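Local coordinates for uncharacterized protein (Sinorhizobium meliloti, PDB 4DNH) that is of unknown function but folds as a TIM barrel and is probably related to the dihydrodipicolinate synthase family, at residues Val36-Ala41 and Asp112-Cys117; His42-Pro47 and Trp61-Ala66; Phe322-Val327 and Gly344-Ala349; Tyr332-Gln337 and Ala367-Glu372. One frame throughout, in Å; residues are numbered along the deposited sequence.

Interaction 1: residues Val36-Ala41 and Asp112-Cys117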
# COMPACT_ATOMS: atom_id res chain seq x y z
N VAL A 36 0.82 14.49 -5.03
CA VAL A 36 -0.35 13.60 -4.96
C VAL A 36 -0.00 12.29 -4.23
O VAL A 36 0.72 11.43 -4.76
CB VAL A 36 -0.91 13.28 -6.35
CG1 VAL A 36 -2.14 12.37 -6.25
CG2 VAL A 36 -1.28 14.56 -7.08
N ALA A 37 -0.54 12.14 -3.02
CA ALA A 37 -0.16 11.06 -2.11
C ALA A 37 -1.36 10.21 -1.74
O ALA A 37 -2.35 10.74 -1.24
CB ALA A 37 0.46 11.62 -0.86
N PHE A 38 -1.24 8.90 -1.98
CA PHE A 38 -2.22 7.92 -1.54
C PHE A 38 -1.60 7.04 -0.48
O PHE A 38 -0.42 6.67 -0.58
CB PHE A 38 -2.54 6.95 -2.68
CG PHE A 38 -3.41 7.51 -3.76
CD1 PHE A 38 -2.83 8.14 -4.86
CD2 PHE A 38 -4.78 7.34 -3.73
CE1 PHE A 38 -3.63 8.64 -5.88
CE2 PHE A 38 -5.57 7.83 -4.75
CZ PHE A 38 -5.00 8.48 -5.83
N ALA A 39 -2.40 6.65 0.49
CA ALA A 39 -2.04 5.51 1.31
C ALA A 39 -2.81 4.27 0.83
O ALA A 39 -4.03 4.32 0.62
CB ALA A 39 -2.30 5.81 2.77
N ALA A 40 -2.10 3.17 0.62
CA ALA A 40 -2.76 1.89 0.35
C ALA A 40 -3.22 1.35 1.70
O ALA A 40 -2.39 1.02 2.55
CB ALA A 40 -1.81 0.92 -0.33
N ALA A 41 -4.53 1.27 1.91
CA ALA A 41 -5.04 1.07 3.26
C ALA A 41 -5.35 -0.39 3.57
O ALA A 41 -5.83 -1.14 2.71
CB ALA A 41 -6.28 1.94 3.47
N ASP A 112 -13.87 16.06 0.67
CA ASP A 112 -12.43 15.89 0.43
C ASP A 112 -11.93 14.44 0.48
O ASP A 112 -11.08 14.10 1.29
CB ASP A 112 -11.60 16.77 1.39
CG ASP A 112 -11.62 16.29 2.87
OD1 ASP A 112 -12.44 15.42 3.25
OD2 ASP A 112 -10.79 16.80 3.65
N ALA A 113 -12.46 13.59 -0.39
CA ALA A 113 -12.07 12.20 -0.38
C ALA A 113 -11.52 11.72 -1.72
O ALA A 113 -12.29 11.44 -2.65
CB ALA A 113 -13.24 11.33 0.07
N LEU A 114 -10.19 11.61 -1.82
CA LEU A 114 -9.55 11.09 -3.02
C LEU A 114 -9.36 9.57 -2.86
O LEU A 114 -8.92 9.08 -1.81
CB LEU A 114 -8.21 11.79 -3.25
CG LEU A 114 -7.17 11.19 -4.22
CD1 LEU A 114 -7.51 11.43 -5.68
CD2 LEU A 114 -5.78 11.75 -3.90
N ILE A 115 -9.70 8.83 -3.90
CA ILE A 115 -9.78 7.39 -3.83
C ILE A 115 -9.69 6.81 -5.23
O ILE A 115 -10.22 7.38 -6.19
CB ILE A 115 -11.07 6.91 -3.08
CG1 ILE A 115 -11.22 5.39 -3.15
CG2 ILE A 115 -12.33 7.62 -3.61
CD1 ILE A 115 -11.99 4.79 -1.99
N ALA A 116 -8.98 5.70 -5.34
CA ALA A 116 -8.87 4.96 -6.59
C ALA A 116 -8.82 3.49 -6.22
O ALA A 116 -8.27 3.12 -5.18
CB ALA A 116 -7.61 5.38 -7.35
N CYS A 117 -9.38 2.67 -7.10
CA CYS A 117 -9.74 1.32 -6.74
C CYS A 117 -9.02 0.29 -7.57
O CYS A 117 -9.06 0.36 -8.80
CB CYS A 117 -11.24 1.15 -6.92
SG CYS A 117 -12.16 2.42 -6.04
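The phenyl ring of F38 and the isobutyl side chain of L114 form the dense part of this contact, meeting at about a right angle. L114 CD2 sits over one face of the ring, displaced toward the rim, in a CH-pi contact 4.2 Å from the ring centroid. Its branch point joins in: L114 CG lies 3.8 Å from F38 CE2. F38 CG is anti to the carbonyl carbon (chi1 -74°); the far part of the ring, at CE2, also meets A116 CB at 4.1 Å. Packing thins toward V36, whose CG1 stands 4.4 Å from L114 CD2; both residues are partly exposed, and R251 and Y253 touch V36 on this looser side. The two strands are the first and third of the barrel, so the side chains bridge over strand 77-80, which lies between them. No hydrogen bond crosses the contact. The backbone of A37 and A39 pairs with G77, that of V36 and F38 with the eighth strand, and the L114 carbonyl takes the indole N-H of W72. What joins the segments directly is therefore apolar packing alone, and backbone pairing with other strands is left to set their alignment.

Interaction 2: residues His42-Pro47 and Trp61-Ala66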
# COMPACT_ATOMS: atom_id res chain seq x y z
N HIS A 42 -5.11 -0.76 4.82
CA HIS A 42 -5.27 -2.14 5.29
C HIS A 42 -6.72 -2.42 5.62
O HIS A 42 -7.55 -1.50 5.65
CB HIS A 42 -4.40 -2.37 6.52
CG HIS A 42 -4.88 -1.65 7.74
ND1 HIS A 42 -4.63 -0.34 7.95
CD2 HIS A 42 -5.63 -2.08 8.84
CE1 HIS A 42 -5.18 0.03 9.12
NE2 HIS A 42 -5.79 -1.03 9.65
N VAL A 43 -7.01 -3.69 5.88
CA VAL A 43 -8.35 -4.16 6.26
C VAL A 43 -8.40 -4.63 7.71
O VAL A 43 -7.53 -5.37 8.15
CB VAL A 43 -8.81 -5.32 5.35
CG1 VAL A 43 -10.12 -5.92 5.87
CG2 VAL A 43 -8.99 -4.82 3.93
N VAL A 44 -9.43 -4.21 8.45
CA VAL A 44 -9.68 -4.72 9.79
C VAL A 44 -10.56 -5.98 9.74
O VAL A 44 -11.72 -5.94 9.29
CB VAL A 44 -10.33 -3.67 10.69
CG1 VAL A 44 -10.45 -4.18 12.14
CG2 VAL A 44 -9.53 -2.39 10.63
N ALA A 45 -10.01 -7.10 10.23
CA ALA A 45 -10.80 -8.33 10.34
C ALA A 45 -11.80 -8.27 11.50
O ALA A 45 -11.63 -7.53 12.46
CB ALA A 45 -9.90 -9.55 10.48
N ASP A 46 -12.84 -9.09 11.40
CA ASP A 46 -13.81 -9.20 12.49
C ASP A 46 -13.39 -10.39 13.34
O ASP A 46 -13.49 -11.53 12.89
CB ASP A 46 -15.22 -9.39 11.93
CG ASP A 46 -16.26 -9.66 13.01
OD1 ASP A 46 -15.91 -9.56 14.21
OD2 ASP A 46 -17.44 -9.95 12.66
N PRO A 47 -12.94 -10.14 14.58
CA PRO A 47 -12.42 -11.24 15.39
C PRO A 47 -13.51 -12.13 16.02
O PRO A 47 -13.17 -13.05 16.76
CB PRO A 47 -11.63 -10.52 16.48
CG PRO A 47 -12.33 -9.22 16.66
CD PRO A 47 -12.89 -8.85 15.30
N TRP A 61 -16.45 -3.93 8.86
CA TRP A 61 -16.67 -2.75 8.00
C TRP A 61 -16.52 -1.41 8.68
O TRP A 61 -15.89 -0.51 8.15
CB TRP A 61 -18.01 -2.86 7.31
CG TRP A 61 -18.07 -4.13 6.50
CD1 TRP A 61 -18.79 -5.28 6.77
CD2 TRP A 61 -17.32 -4.42 5.27
NE1 TRP A 61 -18.58 -6.23 5.80
CE2 TRP A 61 -17.70 -5.78 4.88
CE3 TRP A 61 -16.42 -3.71 4.48
CZ2 TRP A 61 -17.18 -6.38 3.75
CZ3 TRP A 61 -15.91 -4.33 3.34
CH2 TRP A 61 -16.28 -5.64 2.98
N GLU A 62 -17.10 -1.28 9.87
CA GLU A 62 -17.07 -0.04 10.61
C GLU A 62 -15.63 0.36 10.89
O GLU A 62 -15.20 1.47 10.58
CB GLU A 62 -17.89 -0.18 11.91
CG GLU A 62 -18.14 1.13 12.64
CD GLU A 62 -17.20 1.39 13.82
OE1 GLU A 62 -16.13 0.75 13.92
OE2 GLU A 62 -17.54 2.25 14.67
N ARG A 63 -14.85 -0.57 11.44
CA ARG A 63 -13.47 -0.28 11.74
C ARG A 63 -12.63 -0.06 10.47
O ARG A 63 -11.76 0.82 10.46
CB ARG A 63 -12.90 -1.39 12.61
CG ARG A 63 -11.88 -0.91 13.63
CD ARG A 63 -12.52 -0.51 14.95
NE ARG A 63 -13.36 0.68 14.84
CZ ARG A 63 -12.93 1.94 14.82
NH1 ARG A 63 -11.64 2.22 14.90
NH2 ARG A 63 -13.81 2.93 14.72
N THR A 64 -12.88 -0.82 9.41
CA THR A 64 -12.17 -0.65 8.14
C THR A 64 -12.45 0.71 7.51
O THR A 64 -11.52 1.41 7.11
CB THR A 64 -12.53 -1.78 7.15
OG1 THR A 64 -12.09 -3.03 7.69
CG2 THR A 64 -11.88 -1.57 5.80
N LEU A 65 -13.73 1.09 7.45
CA LEU A 65 -14.09 2.40 6.88
C LEU A 65 -13.66 3.57 7.76
O LEU A 65 -13.26 4.60 7.23
CB LEU A 65 -15.57 2.48 6.54
CG LEU A 65 -16.15 1.37 5.67
CD1 LEU A 65 -17.68 1.41 5.70
CD2 LEU A 65 -15.61 1.46 4.24
N ALA A 66 -13.70 3.41 9.07
CA ALA A 66 -13.19 4.45 9.97
C ALA A 66 -11.75 4.81 9.62
O ALA A 66 -11.35 5.97 9.74
CB ALA A 66 -13.30 4.05 11.43
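R63 and V44 lie side by side, pointing the same way, and the arginine can be followed outward from that contact. Its CB is 3.7 Å from V44 CG1. The next carbon, R63 CG, faces both methyls of V44, 3.9 Å from CG1 and 4.1 Å from CG2. Bends at chi2 (89°) and chi3 (-68°) then turn the chain away from the valine, and R63 NE donates to E62 OE1 at 2.9 Å, meeting the carboxylate on its syn side in a salt bridge. NH2 adds a weak bond to the same oxygen, while NH1 reaches the carbonyl of L336. An alanine here would probably leave E62 without its mate and the L336 carbonyl without this donor, and take from V44 the contact with CG, though not that with CB. Beside this pair T64 ties down the backbone: V44 N donates to T64 OG1 at 3.0 Å, and that hydroxyl is also hydrogen-bonded to D60 O. V43 CG1 brushes the same oxygen at 3.9 Å. The contact folds the loop that leaves the first barrel strand back onto the start of helix 61-73, a beta-alpha connection at the C-terminal end of a TIM-barrel strand.

Interaction 3: residues Phe322-Val327 and Gly344-Ala349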
# COMPACT_ATOMS: atom_id res chain seq x y z
N PHE A 322 5.06 -9.98 4.04
CA PHE A 322 4.42 -9.98 5.36
C PHE A 322 4.43 -8.61 6.00
O PHE A 322 4.06 -8.47 7.16
CB PHE A 322 5.06 -11.02 6.30
CG PHE A 322 4.91 -12.45 5.82
CD1 PHE A 322 3.67 -12.95 5.44
CD2 PHE A 322 6.02 -13.29 5.74
CE1 PHE A 322 3.53 -14.26 4.99
CE2 PHE A 322 5.88 -14.60 5.29
CZ PHE A 322 4.63 -15.08 4.91
N TYR A 323 4.81 -7.60 5.24
CA TYR A 323 4.75 -6.22 5.73
C TYR A 323 3.40 -5.84 6.31
O TYR A 323 3.34 -5.04 7.24
CB TYR A 323 5.14 -5.23 4.64
CG TYR A 323 4.10 -4.99 3.58
CD1 TYR A 323 4.08 -5.76 2.41
CD2 TYR A 323 3.16 -3.96 3.70
CE1 TYR A 323 3.13 -5.52 1.42
CE2 TYR A 323 2.23 -3.72 2.71
CZ TYR A 323 2.21 -4.51 1.59
OH TYR A 323 1.29 -4.29 0.61
N LYS A 324 2.33 -6.43 5.79
CA LYS A 324 0.99 -6.02 6.20
C LYS A 324 0.79 -6.27 7.68
O LYS A 324 0.03 -5.55 8.36
CB LYS A 324 -0.06 -6.72 5.37
CG LYS A 324 0.17 -6.56 3.87
CD LYS A 324 -0.15 -7.87 3.20
CE LYS A 324 0.40 -7.93 1.81
NZ LYS A 324 0.82 -9.33 1.62
N THR A 325 1.49 -7.28 8.18
CA THR A 325 1.49 -7.56 9.58
C THR A 325 2.00 -6.41 10.44
O THR A 325 1.37 -6.05 11.44
CB THR A 325 2.25 -8.86 9.84
OG1 THR A 325 1.69 -9.86 8.97
CG2 THR A 325 2.14 -9.30 11.30
N GLY A 326 3.12 -5.80 10.04
CA GLY A 326 3.68 -4.65 10.75
C GLY A 326 2.76 -3.44 10.65
O GLY A 326 2.67 -2.61 11.57
N VAL A 327 2.07 -3.32 9.53
CA VAL A 327 1.17 -2.18 9.33
C VAL A 327 -0.03 -2.26 10.30
O VAL A 327 -0.31 -1.31 11.03
CB VAL A 327 0.73 -2.12 7.85
CG1 VAL A 327 -0.48 -1.22 7.67
CG2 VAL A 327 1.91 -1.62 7.00
N GLY A 344 -6.67 -13.79 6.71
CA GLY A 344 -5.66 -14.80 6.42
C GLY A 344 -4.92 -15.28 7.65
O GLY A 344 -4.09 -16.17 7.55
N GLY A 345 -5.21 -14.71 8.83
CA GLY A 345 -4.56 -15.17 10.06
C GLY A 345 -3.11 -14.74 10.14
O GLY A 345 -2.28 -15.34 10.81
N GLN A 346 -2.81 -13.65 9.47
CA GLN A 346 -1.44 -13.19 9.36
C GLN A 346 -0.85 -12.42 10.55
O GLN A 346 0.31 -11.97 10.47
CB GLN A 346 -1.28 -12.43 8.05
CG GLN A 346 -1.29 -13.38 6.88
CD GLN A 346 -1.37 -12.69 5.55
OE1 GLN A 346 -2.00 -13.18 4.62
NE2 GLN A 346 -0.73 -11.53 5.45
N GLN A 347 -1.60 -12.28 11.65
CA GLN A 347 -1.05 -11.69 12.88
C GLN A 347 0.25 -12.41 13.27
O GLN A 347 1.05 -11.88 14.05
CB GLN A 347 -1.93 -11.93 14.10
CG GLN A 347 -3.39 -11.76 13.96
CD GLN A 347 -4.09 -13.01 13.53
OE1 GLN A 347 -4.39 -13.15 12.35
NE2 GLN A 347 -4.39 -13.91 14.48
N SER A 348 0.40 -13.65 12.82
CA SER A 348 1.39 -14.55 13.39
C SER A 348 2.62 -14.66 12.50
O SER A 348 3.54 -15.41 12.82
CB SER A 348 0.78 -15.94 13.59
OG SER A 348 0.58 -16.60 12.35
N ALA A 349 2.62 -13.90 11.41
CA ALA A 349 3.66 -14.03 10.40
C ALA A 349 4.94 -13.26 10.73
O ALA A 349 5.93 -13.42 10.05
CB ALA A 349 3.12 -13.64 9.02
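F322, just ahead of helix 323-333, carries the apolar end of the contact: the methyl of A349 lies over one face of its ring in a CH-pi interaction. A349 CB is 4.0 Å from the ring centroid and is offset toward the rim, where it comes closest to F322 CD1 at 3.7 Å. K324 contributes less. It makes only a loose approach to the side chain of Q346, and its ammonium is hydrogen-bonded to the carbonyl of R321. The polar centre is T325. Its hydroxyl stands anti to the carbonyl carbon (chi1 -52°) and donates to the backbone, T325 OG1 to Q346 O at 2.9 Å. The donor lies above the carbonyl plane, 40° out of it. A349 N reaches Q346 O from the opposite face, at 3.2 Å, so two donors grip one oxygen of the 3-10 turn. The other branch of the threonine packs against the same backbone, with CG2 3.9 Å from Q347 O. Farther along, the side chain of V327 touches D280 and A281 of helix 278-281. The segment 344-349 thus packs against the start of helix 323-333 and leads on to helix 352-364, while on another side of that helix start the hydroxyl of Y323 bonds to D83 and T84 in the loop after barrel strand 77-80.

Interaction 4: residues Tyr332-Gln337 and Ala367-Glu372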
# COMPACT_ATOMS: atom_id res chain seq x y z
N TYR A 332 -2.90 -1.25 15.53
CA TYR A 332 -3.31 -1.78 16.85
C TYR A 332 -2.66 -1.02 17.99
O TYR A 332 -3.32 -0.71 18.98
CB TYR A 332 -2.97 -3.27 16.97
CG TYR A 332 -3.10 -3.85 18.37
CD1 TYR A 332 -4.35 -4.04 18.95
CD2 TYR A 332 -1.97 -4.23 19.09
CE1 TYR A 332 -4.48 -4.58 20.23
CE2 TYR A 332 -2.08 -4.77 20.36
CZ TYR A 332 -3.34 -4.95 20.92
OH TYR A 332 -3.46 -5.48 22.19
N LEU A 333 -1.38 -0.72 17.85
CA LEU A 333 -0.69 0.08 18.87
C LEU A 333 -1.28 1.47 18.97
O LEU A 333 -1.29 2.06 20.05
CB LEU A 333 0.82 0.17 18.59
CG LEU A 333 1.64 -1.11 18.77
CD1 LEU A 333 3.06 -0.85 18.30
CD2 LEU A 333 1.59 -1.64 20.21
N ASN A 334 -1.75 2.01 17.85
CA ASN A 334 -2.27 3.36 17.81
C ASN A 334 -3.76 3.41 18.11
O ASN A 334 -4.39 4.46 18.01
CB ASN A 334 -1.99 4.00 16.46
CG ASN A 334 -0.54 4.34 16.27
OD1 ASN A 334 0.10 4.86 17.19
ND2 ASN A 334 0.00 4.06 15.09
N GLY A 335 -4.33 2.26 18.48
CA GLY A 335 -5.73 2.19 18.90
C GLY A 335 -6.75 2.40 17.80
O GLY A 335 -7.86 2.82 18.06
N LEU A 336 -6.39 2.10 16.56
CA LEU A 336 -7.30 2.27 15.44
C LEU A 336 -8.16 1.03 15.33
O LEU A 336 -9.19 1.03 14.65
CB LEU A 336 -6.52 2.52 14.16
CG LEU A 336 -5.46 3.63 14.27
CD1 LEU A 336 -4.72 3.79 12.95
CD2 LEU A 336 -6.06 4.96 14.73
N GLN A 337 -7.72 -0.03 16.01
CA GLN A 337 -8.49 -1.24 16.18
C GLN A 337 -8.13 -1.82 17.54
O GLN A 337 -7.13 -1.42 18.13
CB GLN A 337 -8.26 -2.23 15.04
CG GLN A 337 -6.82 -2.67 14.78
CD GLN A 337 -6.72 -3.48 13.49
OE1 GLN A 337 -6.81 -2.92 12.39
NE2 GLN A 337 -6.59 -4.80 13.62
N ALA A 367 5.86 7.91 15.55
CA ALA A 367 4.71 7.23 14.93
C ALA A 367 3.76 6.54 15.91
O ALA A 367 2.78 5.92 15.49
CB ALA A 367 5.19 6.23 13.87
N LEU A 368 4.05 6.64 17.21
CA LEU A 368 3.08 6.22 18.23
C LEU A 368 2.23 7.41 18.67
O LEU A 368 2.67 8.23 19.49
CB LEU A 368 3.80 5.61 19.44
CG LEU A 368 4.71 4.41 19.20
CD1 LEU A 368 5.39 4.03 20.51
CD2 LEU A 368 3.92 3.22 18.63
N ALA A 369 1.03 7.53 18.11
CA ALA A 369 0.13 8.67 18.42
C ALA A 369 -0.12 8.80 19.92
O ALA A 369 -0.16 9.92 20.47
CB ALA A 369 -1.19 8.55 17.67
N ASP A 370 -0.27 7.65 20.59
CA ASP A 370 -0.53 7.60 22.02
C ASP A 370 0.42 6.62 22.73
O ASP A 370 0.10 5.43 22.87
CB ASP A 370 -1.99 7.23 22.27
CG ASP A 370 -2.43 7.46 23.70
OD1 ASP A 370 -1.66 8.06 24.49
OD2 ASP A 370 -3.56 7.05 24.03
N PRO A 371 1.60 7.11 23.17
CA PRO A 371 2.65 6.27 23.75
C PRO A 371 2.22 5.42 24.93
O PRO A 371 2.58 4.25 24.99
CB PRO A 371 3.72 7.29 24.17
CG PRO A 371 3.54 8.41 23.21
CD PRO A 371 2.05 8.50 22.99
N GLU A 372 1.45 5.98 25.86
CA GLU A 372 0.93 5.20 26.99
C GLU A 372 0.03 4.03 26.58
O GLU A 372 0.19 2.91 27.07
CB GLU A 372 0.24 6.12 28.00
CG GLU A 372 1.24 6.81 28.92
CD GLU A 372 0.65 7.98 29.69
OE1 GLU A 372 -0.59 8.07 29.80
OE2 GLU A 372 1.44 8.80 30.20
O HOH W 1 0.05 4.67 20.02
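N334 OD1 meets both a backbone N-H and a water, at the residue where helix 323-333 leaves helical geometry. The helix ends in a Schellman motif: G335, with positive phi, is the C-prime residue, its N-H bonded to Y332 O, and L336 N returns to A331 O. N334, next to that glycine, directs its carboxamide at the segment 367-372. Its CG is anti to the carbonyl carbon (chi1 -72°), beside the backbone N. A369 N donates to N334 OD1 at 3.0 Å with an N-H...O angle of 146°, arriving above the amide plane, 39° out of it. On the amide's other branch N334 ND2 makes a weak bond to A367 O at 3.4 Å, so the group spans the residues on both sides of L368. An alanine in place of N334 would probably leave A369 N without its acceptor and the water with one grip fewer. Beside these polar bonds L333 CD1 touches L368 CD2 at 4.2 Å, the leucines crossing at a slant, and L368 packs on against L330 and A374. R377, in helix 371-384, hydrogen-bonds to the carbonyls of Y332 and Q337. D370 holds the N-cap position of helix 371-384, yet its side chain makes no capping bond. The water completes the bridge: it is 2.8 Å from N334 OD1 and 2.9 Å from L333 O, and accepts from D370 N at 3.1 Å.

From the N terminus, interaction 1 closes the longest loop here, joining the first and third barrel strands; interaction 2 falls within that loop, picking up the chain directly after strand 37-40 and fastening it to helix 61-73. Interactions 3 and 4 close later loops, with 16 and 29 residues between their segments, and cross because those segments alternate: both use helix 323-333, the first near its start, the second at its end, with centres about 17 Å apart. Contact between early and late parts comes through interaction 2. H42 CB packs on V327 CG1, 4.2 Å away, while residues 332-337 lie against R63 and V44. The first beta-alpha unit is thereby tied to helix 323-333 and the turn that follows it.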